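Local coordinates for A rubisco-like protein (Burkholderia fungorum, PDB 3NWR) that is a rubisco-like protein, related to the rubisco large chain and probably acting as a lyase, at residues E16-I21 against L129-L134; V61-E66 against R93-F98; Y304-R309 against T341-G346. All coordinates share one frame; numbering follows the deposited sequence.

Contact 1: residues E16-I21 against L129-L134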
ATOM      1  N   GLU A  16      -0.153  19.514  -8.813  1.00 17.23           N
ATOM      2  CA  GLU A  16      -1.391  19.745  -8.092  1.00 14.70           C
ATOM      3  C   GLU A  16      -2.067  18.439  -7.688  1.00 14.39           C
ATOM      4  O   GLU A  16      -1.991  17.433  -8.395  1.00 15.86           O
ATOM      5  CB  GLU A  16      -2.339  20.610  -8.910  1.00 18.48           C
ATOM      6  CG  GLU A  16      -1.788  22.009  -9.112  1.00 21.97           C
ATOM      7  CD  GLU A  16      -2.677  22.882  -9.962  1.00 25.53           C
ATOM      8  OE1 GLU A  16      -3.786  22.437 -10.344  1.00 26.92           O
ATOM      9  OE2 GLU A  16      -2.257  24.022 -10.245  1.00 31.41           O
ATOM     10  N   ALA A  17      -2.728  18.478  -6.538  1.00 14.69           N
ATOM     11  CA  ALA A  17      -3.443  17.321  -6.026  1.00 14.79           C
ATOM     12  C   ALA A  17      -4.817  17.767  -5.548  1.00 14.92           C
ATOM     13  O   ALA A  17      -4.925  18.736  -4.800  1.00 16.20           O
ATOM     14  CB  ALA A  17      -2.657  16.693  -4.882  1.00 14.37           C
ATOM     15  N   ASP A  18      -5.857  17.061  -5.982  1.00 15.18           N
ATOM     16  CA  ASP A  18      -7.229  17.372  -5.577  1.00 14.36           C
ATOM     17  C   ASP A  18      -7.682  16.376  -4.519  1.00 15.81           C
ATOM     18  O   ASP A  18      -7.410  15.177  -4.643  1.00 14.75           O
ATOM     19  CB  ASP A  18      -8.191  17.270  -6.769  1.00 15.38           C
ATOM     20  CG  ASP A  18      -7.979  18.362  -7.805  1.00 19.93           C
ATOM     21  OD1 ASP A  18      -7.208  19.306  -7.554  1.00 17.71           O
ATOM     22  OD2 ASP A  18      -8.608  18.267  -8.877  1.00 27.93           O
ATOM     23  N   TYR A  19      -8.381  16.864  -3.495  1.00 14.87           N
ATOM     24  CA  TYR A  19      -8.912  16.021  -2.426  1.00 13.71           C
ATOM     25  C   TYR A  19     -10.375  16.296  -2.166  1.00 16.36           C
ATOM     26  O   TYR A  19     -10.878  17.381  -2.460  1.00 17.42           O
ATOM     27  CB  TYR A  19      -8.172  16.269  -1.107  1.00 14.14           C
ATOM     28  CG  TYR A  19      -6.689  16.069  -1.186  1.00 13.86           C
ATOM     29  CD1 TYR A  19      -6.108  14.880  -0.768  1.00 13.25           C
ATOM     30  CD2 TYR A  19      -5.865  17.073  -1.671  1.00 12.65           C
ATOM     31  CE1 TYR A  19      -4.735  14.701  -0.838  1.00 13.10           C
ATOM     32  CE2 TYR A  19      -4.496  16.901  -1.745  1.00 14.37           C
ATOM     33  CZ  TYR A  19      -3.943  15.710  -1.339  1.00 15.07           C
ATOM     34  OH  TYR A  19      -2.583  15.535  -1.422  1.00 15.88           O
ATOM     35  N   LEU A  20     -11.051  15.295  -1.612  1.00 13.21           N
ATOM     36  CA  LEU A  20     -12.334  15.497  -0.955  1.00 13.97           C
ATOM     37  C   LEU A  20     -12.070  15.370   0.532  1.00 17.98           C
ATOM     38  O   LEU A  20     -11.574  14.336   0.988  1.00 17.04           O
ATOM     39  CB  LEU A  20     -13.341  14.431  -1.404  1.00 18.09           C
ATOM     40  CG  LEU A  20     -14.594  14.283  -0.535  1.00 24.21           C
ATOM     41  CD1 LEU A  20     -15.494  15.497  -0.686  1.00 21.49           C
ATOM     42  CD2 LEU A  20     -15.348  13.006  -0.900  1.00 28.83           C
ATOM     43  N   ILE A  21     -12.375  16.411   1.305  1.00 15.37           N
ATOM     44  CA  ILE A  21     -12.176  16.328   2.741  1.00 14.83           C
ATOM     45  C   ILE A  21     -13.490  16.500   3.486  1.00 16.39           C
ATOM     46  O   ILE A  21     -14.459  17.038   2.947  1.00 15.89           O
ATOM     47  CB  ILE A  21     -11.148  17.352   3.260  1.00 16.50           C
ATOM     48  CG1 ILE A  21     -11.661  18.786   3.074  1.00 18.15           C
ATOM     49  CG2 ILE A  21      -9.812  17.143   2.565  1.00 19.55           C
ATOM     50  CD1 ILE A  21     -10.837  19.820   3.841  1.00 21.48           C
ATOM     51  N   LEU A 129      -7.720  11.331  -1.721  1.00 12.88           N
ATOM     52  CA  LEU A 129      -6.989  11.923  -2.828  1.00 12.10           C
ATOM     53  C   LEU A 129      -7.697  11.544  -4.115  1.00 13.25           C
ATOM     54  O   LEU A 129      -7.814  10.367  -4.434  1.00 13.63           O
ATOM     55  CB  LEU A 129      -5.559  11.390  -2.844  1.00 11.83           C
ATOM     56  CG  LEU A 129      -4.722  11.773  -4.060  1.00 11.36           C
ATOM     57  CD1 LEU A 129      -4.547  13.282  -4.175  1.00 14.05           C
ATOM     58  CD2 LEU A 129      -3.351  11.065  -4.013  1.00 13.02           C
ATOM     59  N   LEU A 130      -8.195  12.542  -4.839  1.00 12.51           N
ATOM     60  CA  LEU A 130      -8.991  12.305  -6.047  1.00 13.07           C
ATOM     61  C   LEU A 130      -8.164  12.241  -7.326  1.00 14.39           C
ATOM     62  O   LEU A 130      -8.392  11.386  -8.185  1.00 16.39           O
ATOM     63  CB  LEU A 130     -10.037  13.414  -6.211  1.00 15.64           C
ATOM     64  CG  LEU A 130     -10.921  13.683  -5.000  1.00 17.61           C
ATOM     65  CD1 LEU A 130     -11.824  14.894  -5.273  1.00 19.43           C
ATOM     66  CD2 LEU A 130     -11.745  12.453  -4.661  1.00 19.21           C
ATOM     67  N   SER A 131      -7.224  13.163  -7.476  1.00 14.62           N
ATOM     68  CA  SER A 131      -6.521  13.280  -8.740  1.00 14.63           C
ATOM     69  C   SER A 131      -5.211  14.037  -8.587  1.00 12.99           C
ATOM     70  O   SER A 131      -5.001  14.747  -7.598  1.00 14.62           O
ATOM     71  CB  SER A 131      -7.415  13.965  -9.783  1.00 19.49           C
ATOM     72  OG  SER A 131      -7.787  15.247  -9.329  1.00 24.47           O
ATOM     73  N   LEU A 132      -4.330  13.863  -9.571  1.00 13.44           N
ATOM     74  CA  LEU A 132      -3.028  14.523  -9.599  1.00 13.24           C
ATOM     75  C   LEU A 132      -2.809  15.134 -10.970  1.00 13.45           C
ATOM     76  O   LEU A 132      -3.263  14.590 -11.981  1.00 15.21           O
ATOM     77  CB  LEU A 132      -1.904  13.521  -9.342  1.00 13.91           C
ATOM     78  CG  LEU A 132      -1.872  12.911  -7.941  1.00 13.01           C
ATOM     79  CD1 LEU A 132      -0.925  11.710  -7.910  1.00 15.64           C
ATOM     80  CD2 LEU A 132      -1.450  13.953  -6.930  1.00 15.56           C
ATOM     81  N   ARG A 133      -2.099  16.256 -11.004  1.00 14.99           N
ATOM     82  CA  ARG A 133      -1.677  16.841 -12.268  1.00 16.20           C
ATOM     83  C   ARG A 133      -0.193  17.171 -12.200  1.00 14.81           C
ATOM     84  O   ARG A 133       0.237  17.974 -11.376  1.00 16.38           O
ATOM     85  CB  ARG A 133      -2.485  18.100 -12.578  1.00 17.95           C
ATOM     86  CG  ARG A 133      -3.917  17.812 -12.979  1.00 20.42           C
ATOM     87  CD  ARG A 133      -4.701  19.098 -13.202  1.00 23.86           C
ATOM     88  NE  ARG A 133      -4.844  19.851 -11.962  1.00 22.27           N
ATOM     89  CZ  ARG A 133      -5.714  19.541 -11.004  1.00 23.46           C
ATOM     90  NH1 ARG A 133      -6.515  18.492 -11.147  1.00 25.32           N
ATOM     91  NH2 ARG A 133      -5.781  20.273  -9.900  1.00 20.79           N
ATOM     92  N   LEU A 134       0.579  16.533 -13.070  1.00 15.26           N
ATOM     93  CA  LEU A 134       2.022  16.717 -13.109  1.00 15.75           C
ATOM     94  C   LEU A 134       2.443  17.360 -14.427  1.00 16.37           C
ATOM     95  O   LEU A 134       1.887  17.042 -15.476  1.00 18.87           O
ATOM     96  CB  LEU A 134       2.724  15.357 -12.971  1.00 18.26           C
ATOM     97  CG  LEU A 134       2.931  14.788 -11.553  1.00 22.67           C
ATOM     98  CD1 LEU A 134       1.628  14.637 -10.797  1.00 21.93           C
ATOM     99  CD2 LEU A 134       3.651  13.444 -11.611  1.00 23.46           C
TER

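Contact 2: residues V61-E66 against R93-F98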
ATOM      1  N   VAL A  61      -2.981  26.203  -0.875  1.00 18.38           N
ATOM      2  CA  VAL A  61      -4.330  25.808  -1.240  1.00 19.54           C
ATOM      3  C   VAL A  61      -4.785  26.683  -2.402  1.00 20.75           C
ATOM      4  O   VAL A  61      -4.873  27.906  -2.265  1.00 24.55           O
ATOM      5  CB  VAL A  61      -5.290  25.978  -0.058  1.00 20.24           C
ATOM      6  CG1 VAL A  61      -6.687  25.546  -0.452  1.00 21.28           C
ATOM      7  CG2 VAL A  61      -4.793  25.183   1.149  1.00 22.75           C
ATOM      8  N   LEU A  62      -5.046  26.064  -3.548  1.00 16.56           N
ATOM      9  CA  LEU A  62      -5.403  26.811  -4.756  1.00 19.22           C
ATOM     10  C   LEU A  62      -6.910  26.928  -4.921  1.00 19.47           C
ATOM     11  O   LEU A  62      -7.398  27.884  -5.522  1.00 20.15           O
ATOM     12  CB  LEU A  62      -4.823  26.149  -6.011  1.00 19.77           C
ATOM     13  CG  LEU A  62      -3.306  26.145  -6.194  1.00 26.84           C
ATOM     14  CD1 LEU A  62      -2.948  25.565  -7.558  1.00 23.68           C
ATOM     15  CD2 LEU A  62      -2.731  27.547  -6.023  1.00 31.67           C
ATOM     16  N   ARG A  63      -7.646  25.945  -4.415  1.00 17.23           N
ATOM     17  CA  ARG A  63      -9.094  25.908  -4.607  1.00 17.51           C
ATOM     18  C   ARG A  63      -9.779  25.275  -3.418  1.00 19.18           C
ATOM     19  O   ARG A  63      -9.307  24.274  -2.882  1.00 18.05           O
ATOM     20  CB  ARG A  63      -9.463  25.110  -5.868  1.00 17.61           C
ATOM     21  CG  ARG A  63      -9.026  25.757  -7.172  1.00 28.44           C
ATOM     22  CD  ARG A  63      -9.637  25.074  -8.398  1.00 30.74           C
ATOM     23  NE  ARG A  63      -8.838  23.943  -8.866  1.00 35.89           N
ATOM     24  CZ  ARG A  63      -7.709  24.061  -9.559  1.00 36.77           C
ATOM     25  NH1 ARG A  63      -7.228  25.263  -9.855  1.00 41.54           N
ATOM     26  NH2 ARG A  63      -7.051  22.979  -9.950  1.00 37.42           N
ATOM     27  N   ILE A  64     -10.907  25.849  -3.018  1.00 16.57           N
ATOM     28  CA  ILE A  64     -11.779  25.218  -2.046  1.00 16.53           C
ATOM     29  C   ILE A  64     -13.201  25.379  -2.550  1.00 21.61           C
ATOM     30  O   ILE A  64     -13.587  26.464  -2.990  1.00 20.90           O
ATOM     31  CB  ILE A  64     -11.676  25.872  -0.660  1.00 20.08           C
ATOM     32  CG1 ILE A  64     -10.249  25.782  -0.123  1.00 21.30           C
ATOM     33  CG2 ILE A  64     -12.653  25.209   0.311  1.00 21.99           C
ATOM     34  CD1 ILE A  64      -9.978  26.698   1.048  1.00 28.47           C
ATOM     35  N   GLU A  65     -13.971  24.302  -2.516  1.00 16.25           N
ATOM     36  CA  GLU A  65     -15.389  24.383  -2.854  1.00 19.37           C
ATOM     37  C   GLU A  65     -16.167  23.584  -1.833  1.00 19.65           C
ATOM     38  O   GLU A  65     -16.016  22.368  -1.758  1.00 19.07           O
ATOM     39  CB  GLU A  65     -15.675  23.839  -4.256  1.00 22.21           C
ATOM     40  CG  GLU A  65     -17.156  23.917  -4.627  1.00 28.38           C
ATOM     41  CD  GLU A  65     -17.485  23.252  -5.957  1.00 39.71           C
ATOM     42  OE1 GLU A  65     -16.601  22.590  -6.542  1.00 41.33           O
ATOM     43  OE2 GLU A  65     -18.638  23.388  -6.417  1.00 48.83           O
ATOM     44  N   GLU A  66     -16.990  24.255  -1.034  1.00 17.78           N
ATOM     45  CA  GLU A  66     -17.774  23.536  -0.040  1.00 19.12           C
ATOM     46  C   GLU A  66     -18.951  22.809  -0.686  1.00 21.73           C
ATOM     47  O   GLU A  66     -19.628  23.350  -1.556  1.00 22.22           O
ATOM     48  CB  GLU A  66     -18.261  24.458   1.078  1.00 23.90           C
ATOM     49  CG  GLU A  66     -19.060  23.713   2.142  1.00 24.19           C
ATOM     50  CD  GLU A  66     -18.821  24.233   3.541  1.00 25.38           C
ATOM     51  OE1 GLU A  66     -18.093  25.238   3.700  1.00 28.87           O
ATOM     52  OE2 GLU A  66     -19.365  23.639   4.491  1.00 26.18           O
ATOM     53  N   ARG A  93     -14.266  19.980  -1.719  1.00 15.20           N
ATOM     54  CA  ARG A  93     -13.244  19.590  -2.680  1.00 15.54           C
ATOM     55  C   ARG A  93     -12.163  20.651  -2.628  1.00 19.64           C
ATOM     56  O   ARG A  93     -12.462  21.844  -2.672  1.00 20.00           O
ATOM     57  CB  ARG A  93     -13.804  19.499  -4.105  1.00 20.81           C
ATOM     58  CG  ARG A  93     -12.794  18.911  -5.098  1.00 27.32           C
ATOM     59  CD  ARG A  93     -13.310  18.834  -6.530  1.00 37.39           C
ATOM     60  NE  ARG A  93     -12.265  18.350  -7.433  1.00 34.89           N
ATOM     61  CZ  ARG A  93     -12.274  17.161  -8.029  1.00 35.61           C
ATOM     62  NH1 ARG A  93     -13.291  16.330  -7.842  1.00 42.18           N
ATOM     63  NH2 ARG A  93     -11.272  16.809  -8.828  1.00 37.86           N
ATOM     64  N   ILE A  94     -10.909  20.229  -2.516  1.00 14.43           N
ATOM     65  CA  ILE A  94      -9.819  21.190  -2.437  1.00 15.84           C
ATOM     66  C   ILE A  94      -8.720  20.829  -3.423  1.00 18.39           C
ATOM     67  O   ILE A  94      -8.603  19.679  -3.844  1.00 16.38           O
ATOM     68  CB  ILE A  94      -9.233  21.275  -1.020  1.00 17.38           C
ATOM     69  CG1 ILE A  94      -8.500  19.979  -0.662  1.00 18.10           C
ATOM     70  CG2 ILE A  94     -10.336  21.597  -0.002  1.00 16.64           C
ATOM     71  CD1 ILE A  94      -7.742  20.059   0.638  1.00 19.33           C
ATOM     72  N   THR A  95      -7.930  21.823  -3.808  1.00 16.87           N
ATOM     73  CA  THR A  95      -6.754  21.577  -4.625  1.00 15.58           C
ATOM     74  C   THR A  95      -5.547  22.132  -3.901  1.00 17.73           C
ATOM     75  O   THR A  95      -5.556  23.293  -3.479  1.00 16.68           O
ATOM     76  CB  THR A  95      -6.854  22.260  -6.005  1.00 16.80           C
ATOM     77  OG1 THR A  95      -7.938  21.696  -6.749  1.00 18.34           O
ATOM     78  CG2 THR A  95      -5.559  22.070  -6.785  1.00 17.76           C
ATOM     79  N   LEU A  96      -4.517  21.300  -3.742  1.00 15.52           N
ATOM     80  CA  LEU A  96      -3.240  21.747  -3.199  1.00 16.24           C
ATOM     81  C   LEU A  96      -2.194  21.853  -4.301  1.00 16.00           C
ATOM     82  O   LEU A  96      -2.191  21.067  -5.247  1.00 17.04           O
ATOM     83  CB  LEU A  96      -2.730  20.798  -2.109  1.00 16.75           C
ATOM     84  CG  LEU A  96      -3.642  20.591  -0.905  1.00 18.53           C
ATOM     85  CD1 LEU A  96      -2.926  19.743   0.146  1.00 17.21           C
ATOM     86  CD2 LEU A  96      -4.068  21.921  -0.327  1.00 19.68           C
ATOM     87  N   SER A  97      -1.309  22.836  -4.166  1.00 16.16           N
ATOM     88  CA  SER A  97      -0.178  22.999  -5.070  1.00 16.32           C
ATOM     89  C   SER A  97       1.110  22.723  -4.305  1.00 16.13           C
ATOM     90  O   SER A  97       1.362  23.342  -3.274  1.00 17.03           O
ATOM     91  CB  SER A  97      -0.152  24.426  -5.629  1.00 17.87           C
ATOM     92  OG  SER A  97       0.943  24.619  -6.512  1.00 21.42           O
ATOM     93  N   PHE A  98       1.910  21.780  -4.803  1.00 15.91           N
ATOM     94  CA  PHE A  98       3.150  21.368  -4.147  1.00 17.47           C
ATOM     95  C   PHE A  98       4.366  21.766  -4.970  1.00 17.08           C
ATOM     96  O   PHE A  98       4.404  21.501  -6.169  1.00 17.41           O
ATOM     97  CB  PHE A  98       3.180  19.844  -3.993  1.00 18.76           C
ATOM     98  CG  PHE A  98       2.303  19.318  -2.889  1.00 16.31           C
ATOM     99  CD1 PHE A  98       1.020  18.862  -3.156  1.00 17.96           C
ATOM    100  CD2 PHE A  98       2.779  19.257  -1.587  1.00 18.16           C
ATOM    101  CE1 PHE A  98       0.223  18.367  -2.132  1.00 16.74           C
ATOM    102  CE2 PHE A  98       1.979  18.766  -0.557  1.00 18.41           C
ATOM    103  CZ  PHE A  98       0.707  18.328  -0.830  1.00 16.11           C
TER

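Contact 3: residues Y304-R309 against T341-G346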
ATOM      1  N   TYR A 304      -4.263   7.204  -8.195  1.00 11.26           N
ATOM      2  CA  TYR A 304      -3.592   5.916  -8.043  1.00 11.94           C
ATOM      3  C   TYR A 304      -2.833   5.528  -9.315  1.00 12.31           C
ATOM      4  O   TYR A 304      -1.641   5.176  -9.269  1.00 11.70           O
ATOM      5  CB  TYR A 304      -4.650   4.861  -7.718  1.00 11.12           C
ATOM      6  CG  TYR A 304      -4.147   3.449  -7.501  1.00 11.77           C
ATOM      7  CD1 TYR A 304      -3.463   3.098  -6.335  1.00 11.44           C
ATOM      8  CD2 TYR A 304      -4.402   2.455  -8.445  1.00 13.17           C
ATOM      9  CE1 TYR A 304      -3.020   1.783  -6.141  1.00 12.99           C
ATOM     10  CE2 TYR A 304      -3.973   1.149  -8.254  1.00 11.81           C
ATOM     11  CZ  TYR A 304      -3.291   0.823  -7.102  1.00 11.77           C
ATOM     12  OH  TYR A 304      -2.887  -0.480  -6.928  1.00 12.56           O
ATOM     13  N   GLN A 305      -3.524   5.581 -10.451  1.00 11.50           N
ATOM     14  CA  GLN A 305      -2.930   5.180 -11.729  1.00 11.33           C
ATOM     15  C   GLN A 305      -1.864   6.172 -12.194  1.00 12.51           C
ATOM     16  O   GLN A 305      -0.932   5.795 -12.894  1.00 11.64           O
ATOM     17  CB  GLN A 305      -4.011   4.963 -12.800  1.00 11.52           C
ATOM     18  CG  GLN A 305      -4.775   6.226 -13.215  1.00 12.77           C
ATOM     19  CD  GLN A 305      -4.272   6.832 -14.511  1.00 11.99           C
ATOM     20  OE1 GLN A 305      -4.006   6.122 -15.482  1.00 13.20           O
ATOM     21  NE2 GLN A 305      -4.177   8.166 -14.545  1.00 15.46           N
ATOM     22  N   THR A 306      -1.991   7.436 -11.793  1.00 11.82           N
ATOM     23  CA  THR A 306      -0.918   8.390 -12.068  1.00 11.16           C
ATOM     24  C   THR A 306       0.379   7.943 -11.393  1.00 12.18           C
ATOM     25  O   THR A 306       1.421   7.806 -12.051  1.00 11.72           O
ATOM     26  CB  THR A 306      -1.278   9.807 -11.605  1.00 11.94           C
ATOM     27  OG1 THR A 306      -2.404  10.285 -12.351  1.00 12.76           O
ATOM     28  CG2 THR A 306      -0.099  10.747 -11.815  1.00 12.63           C
ATOM     29  N   LEU A 307       0.314   7.702 -10.082  1.00 11.15           N
ATOM     30  CA  LEU A 307       1.498   7.272  -9.348  1.00 11.45           C
ATOM     31  C   LEU A 307       2.058   5.980  -9.922  1.00 13.72           C
ATOM     32  O   LEU A 307       3.261   5.872 -10.161  1.00 12.14           O
ATOM     33  CB  LEU A 307       1.167   7.090  -7.874  1.00 11.03           C
ATOM     34  CG  LEU A 307       0.743   8.360  -7.147  1.00 11.85           C
ATOM     35  CD1 LEU A 307       0.239   7.977  -5.769  1.00 12.57           C
ATOM     36  CD2 LEU A 307       1.915   9.325  -7.052  1.00 13.42           C
ATOM     37  N   TRP A 308       1.195   4.997 -10.157  1.00 10.64           N
ATOM     38  CA  TRP A 308       1.682   3.728 -10.700  1.00 11.21           C
ATOM     39  C   TRP A 308       2.276   3.839 -12.102  1.00 11.82           C
ATOM     40  O   TRP A 308       3.249   3.174 -12.421  1.00 11.25           O
ATOM     41  CB  TRP A 308       0.630   2.608 -10.559  1.00 11.53           C
ATOM     42  CG  TRP A 308       0.725   2.076  -9.183  1.00 11.11           C
ATOM     43  CD1 TRP A 308      -0.140   2.280  -8.132  1.00 11.50           C
ATOM     44  CD2 TRP A 308       1.824   1.343  -8.664  1.00 11.10           C
ATOM     45  NE1 TRP A 308       0.358   1.674  -6.993  1.00 12.98           N
ATOM     46  CE2 TRP A 308       1.562   1.090  -7.304  1.00 10.03           C
ATOM     47  CE3 TRP A 308       3.005   0.849  -9.232  1.00 11.92           C
ATOM     48  CZ2 TRP A 308       2.447   0.367  -6.497  1.00 11.49           C
ATOM     49  CZ3 TRP A 308       3.875   0.145  -8.435  1.00 11.86           C
ATOM     50  CH2 TRP A 308       3.596  -0.089  -7.081  1.00 11.12           C
ATOM     51  N   ARG A 309       1.710   4.707 -12.935  1.00 11.91           N
ATOM     52  CA  ARG A 309       2.258   4.861 -14.274  1.00 10.88           C
ATOM     53  C   ARG A 309       3.671   5.455 -14.250  1.00 12.04           C
ATOM     54  O   ARG A 309       4.469   5.200 -15.154  1.00 12.27           O
ATOM     55  CB  ARG A 309       1.295   5.663 -15.142  1.00 12.83           C
ATOM     56  CG  ARG A 309       0.162   4.787 -15.658  1.00 11.97           C
ATOM     57  CD  ARG A 309      -0.988   5.585 -16.246  1.00 12.57           C
ATOM     58  NE  ARG A 309      -0.607   6.313 -17.451  1.00 13.79           N
ATOM     59  CZ  ARG A 309      -1.466   7.026 -18.169  1.00 14.02           C
ATOM     60  NH1 ARG A 309      -1.056   7.667 -19.259  1.00 13.61           N
ATOM     61  NH2 ARG A 309      -2.745   7.095 -17.791  1.00 14.04           N
ATOM     62  N   THR A 341      -5.590   8.245 -21.174  1.00 13.46           N
ATOM     63  CA  THR A 341      -5.276   9.662 -21.117  1.00 15.60           C
ATOM     64  C   THR A 341      -3.801   9.851 -20.769  1.00 17.88           C
ATOM     65  O   THR A 341      -3.362   9.396 -19.718  1.00 15.18           O
ATOM     66  CB  THR A 341      -6.149  10.351 -20.051  1.00 14.75           C
ATOM     67  OG1 THR A 341      -7.533  10.114 -20.341  1.00 18.72           O
ATOM     68  CG2 THR A 341      -5.875  11.871 -19.992  1.00 15.87           C
ATOM     69  N   PRO A 342      -3.024  10.514 -21.648  1.00 14.41           N
ATOM     70  CA  PRO A 342      -1.612  10.761 -21.310  1.00 14.58           C
ATOM     71  C   PRO A 342      -1.496  11.548 -20.012  1.00 17.51           C
ATOM     72  O   PRO A 342      -2.351  12.391 -19.713  1.00 17.08           O
ATOM     73  CB  PRO A 342      -1.102  11.605 -22.484  1.00 17.48           C
ATOM     74  CG  PRO A 342      -2.019  11.249 -23.619  1.00 20.49           C
ATOM     75  CD  PRO A 342      -3.372  11.053 -22.977  1.00 16.92           C
ATOM     76  N   LEU A 343      -0.460  11.266 -19.229  1.00 15.51           N
ATOM     77  CA  LEU A 343      -0.314  11.933 -17.939  1.00 15.06           C
ATOM     78  C   LEU A 343      -0.110  13.442 -18.098  1.00 16.77           C
ATOM     79  O   LEU A 343      -0.522  14.225 -17.244  1.00 20.56           O
ATOM     80  CB  LEU A 343       0.832  11.314 -17.123  1.00 16.19           C
ATOM     81  CG  LEU A 343       0.651   9.867 -16.637  1.00 13.10           C
ATOM     82  CD1 LEU A 343       1.773   9.459 -15.684  1.00 14.20           C
ATOM     83  CD2 LEU A 343      -0.712   9.686 -15.973  1.00 14.75           C
ATOM     84  N   ALA A 344       0.535  13.844 -19.188  1.00 17.78           N
ATOM     85  CA  ALA A 344       0.755  15.265 -19.457  1.00 21.06           C
ATOM     86  C   ALA A 344       0.803  15.502 -20.957  1.00 23.83           C
ATOM     87  O   ALA A 344       1.003  14.569 -21.730  1.00 23.93           O
ATOM     88  CB  ALA A 344       2.041  15.753 -18.796  1.00 20.33           C
ATOM     89  N   ALA A 345       0.612  16.752 -21.362  1.00 25.93           N
ATOM     90  CA  ALA A 345       0.603  17.091 -22.780  1.00 27.02           C
ATOM     91  C   ALA A 345       1.834  16.556 -23.504  1.00 27.47           C
ATOM     92  O   ALA A 345       2.966  16.802 -23.094  1.00 28.71           O
ATOM     93  CB  ALA A 345       0.489  18.600 -22.970  1.00 35.07           C
ATOM     94  N   GLY A 346       1.597  15.809 -24.578  1.00 31.72           N
ATOM     95  CA  GLY A 346       2.663  15.332 -25.438  1.00 31.36           C
ATOM     96  C   GLY A 346       3.512  14.170 -24.941  1.00 31.04           C
ATOM     97  O   GLY A 346       4.526  13.845 -25.554  1.00 33.67           O
TER
HETATM   98  O   HOH W   1      -4.209  10.061 -16.956  1.00 16.80           O

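Contact 1: residues E16-I21 against L129-L134
Glu16 OE1 takes two N-H groups from the guanidinium of Arg133, NH2 at 3.0 Å and NE at 3.2 Å, a side-on grip. The oxygen lies in the guanidinium plane, whereas the carboxylate plane is turned 81° from it; OE1 offers NH2 its anti lone pair. Asp18 takes the end of the same guanidinium: NH2 reaches OD1 at 2.9 Å and NH1 reaches OD2 at 3.1 Å, the latter from above the carboxylate plane. In Arg133 a bend at chi3 (-65°) brings NE to Glu16 OE1. Asp18 is also held by Thr95 and Arg93 of the next strand, so Glu16 and Asp18 face Arg133 and Arg93, with Arg63 nearby as a further positive charge, and the acids probably offset much of it. Beneath this network strands 14-23 and 126-133 run antiparallel in the four-stranded sheet of the rubisco-type N-terminal domain. A classic beta bulge breaks the register where Leu130 and Ser131 both face Asp18: Leu130 N bonds Asp18 O at 2.8 Å, Ser131 N only weakly. The other face is apolar. Ala17 CB meets Leu132 CD2 at 3.6 Å, and Leu129 CD1 sits over one face of the Tyr19 ring, offset toward its rim, in a CH-pi contact 4.0 Å from the centroid. Beyond the ring, Tyr19 OH bonds the carbonyl of Val114.

Contact 2: residues V61-E66 against R93-F98
Arg63 runs beside Thr95, the two side chains pointing the same way from a hydrogen-bonded antiparallel pair. At its root CB lies 3.8 Å from Thr95 OG1 and about as far from Thr95 CB. CG stands anti to the carbonyl carbon (chi1 -67°), and CD passes Thr95 OG1 at 4.1 Å. A bend at chi3 (-87°) then brings NE to 3.2 Å from Thr95 OG1. Farther out, CZ and NH2 lie over Thr95 CG2, NH2 at 3.6 Å, with the methyl against one face of the guanidinium. Thr95 OG1 has its main partner in Asp18 OD1, while Arg63 NH2 makes a weak, long ion pair with Glu16. The backbone carries a classic beta bulge: Leu62 and Arg63 both face Thr95, whose O accepts from Leu62 N at 2.8 Å and whose N donates to Arg63 O at 3.0 Å. Leu62 CD1 packs against Ser97 CB. On the face away from Arg63 and Thr95, Val61 CG2 touches Leu96 CD2 at 3.7 Å and Ile64 lies alongside Ile94; helix 27-37 packs there, Ala31 against Val61 and Ile94, Ala28 against Ile64. Strand 60-70 is one of the two edge strands of the sheet within this chain, and its side chains here are mostly exposed, so the pairing relies on main-chain bonds and aliphatic contact; the arginine probably adds little, its weak pull on Glu16 being opposed by the nearby Arg133.

Contact 3: residues Y304-R309 against T341-G346
The Arg309 guanidinium carries Leu343 CD2 on one face, 3.5 Å above the plane and over its centre, while Gln305 OE1 and Thr341 O sit at its edge. Thr341 O is gripped end-on by both terminal nitrogens, NH1 at 2.9 Å and NH2 at 3.1 Å, which arrive from the same face of the carbonyl plane; the N-H...O angles of 145° and 138° show the bending that sharing one acceptor demands. NH2 also donates to Gln305 OE1 at 2.8 Å, on a lone pair and nearly straight (162°), one helical turn back. A bend at chi2 brings the Gln305 amide round to the arginine, and NE2 reaches a water, at 3.1 Å, that donates a third hydrogen to Thr341 O. The bonds to Gln305, Thr341 and Asp349 hold the guanidinium's orientation; Gln302 O and the water help set that of the amide. Leu343 and Arg309 run alongside each other but point in opposite senses, with Leu343 CD1 3.9 Å from Arg309 CB and Leu343 CD2 4.0 Å from Thr306 OG1, whose hydroxyl is bonded to Gln302 O. Asp349 forms a salt bridge with Arg309 NH1 and takes the N-H of Leu343, a second tie between loop and arginine. In the TIM-barrel domain, the contact joins the end of helix 301-309, which leads into strand 315-319, to the loop running from helix 329-340 toward strand 352-355.

Contacts 1 and 2 belong to one antiparallel sheet, whose central strands 14-23 and 89-99 are neighbours; Ala17 O to Leu96 N stitches their backbones together. Contact 2 has half its touching residues exposed, nearly all on the edge strand, whereas contact 1 is half buried and concentrates its charge in paired salt bridges. Both have a beta bulge and apolar packing on one face. Contact 3, in the barrel domain, uses no strand pairing: an arginine reaches from a helix to a loop carbonyl. It meets contact 1 through Leu132 CD1 against Leu307 CD2, across the junction of the two domains, but stays about 10 Å from contact 2 at the nearest atoms.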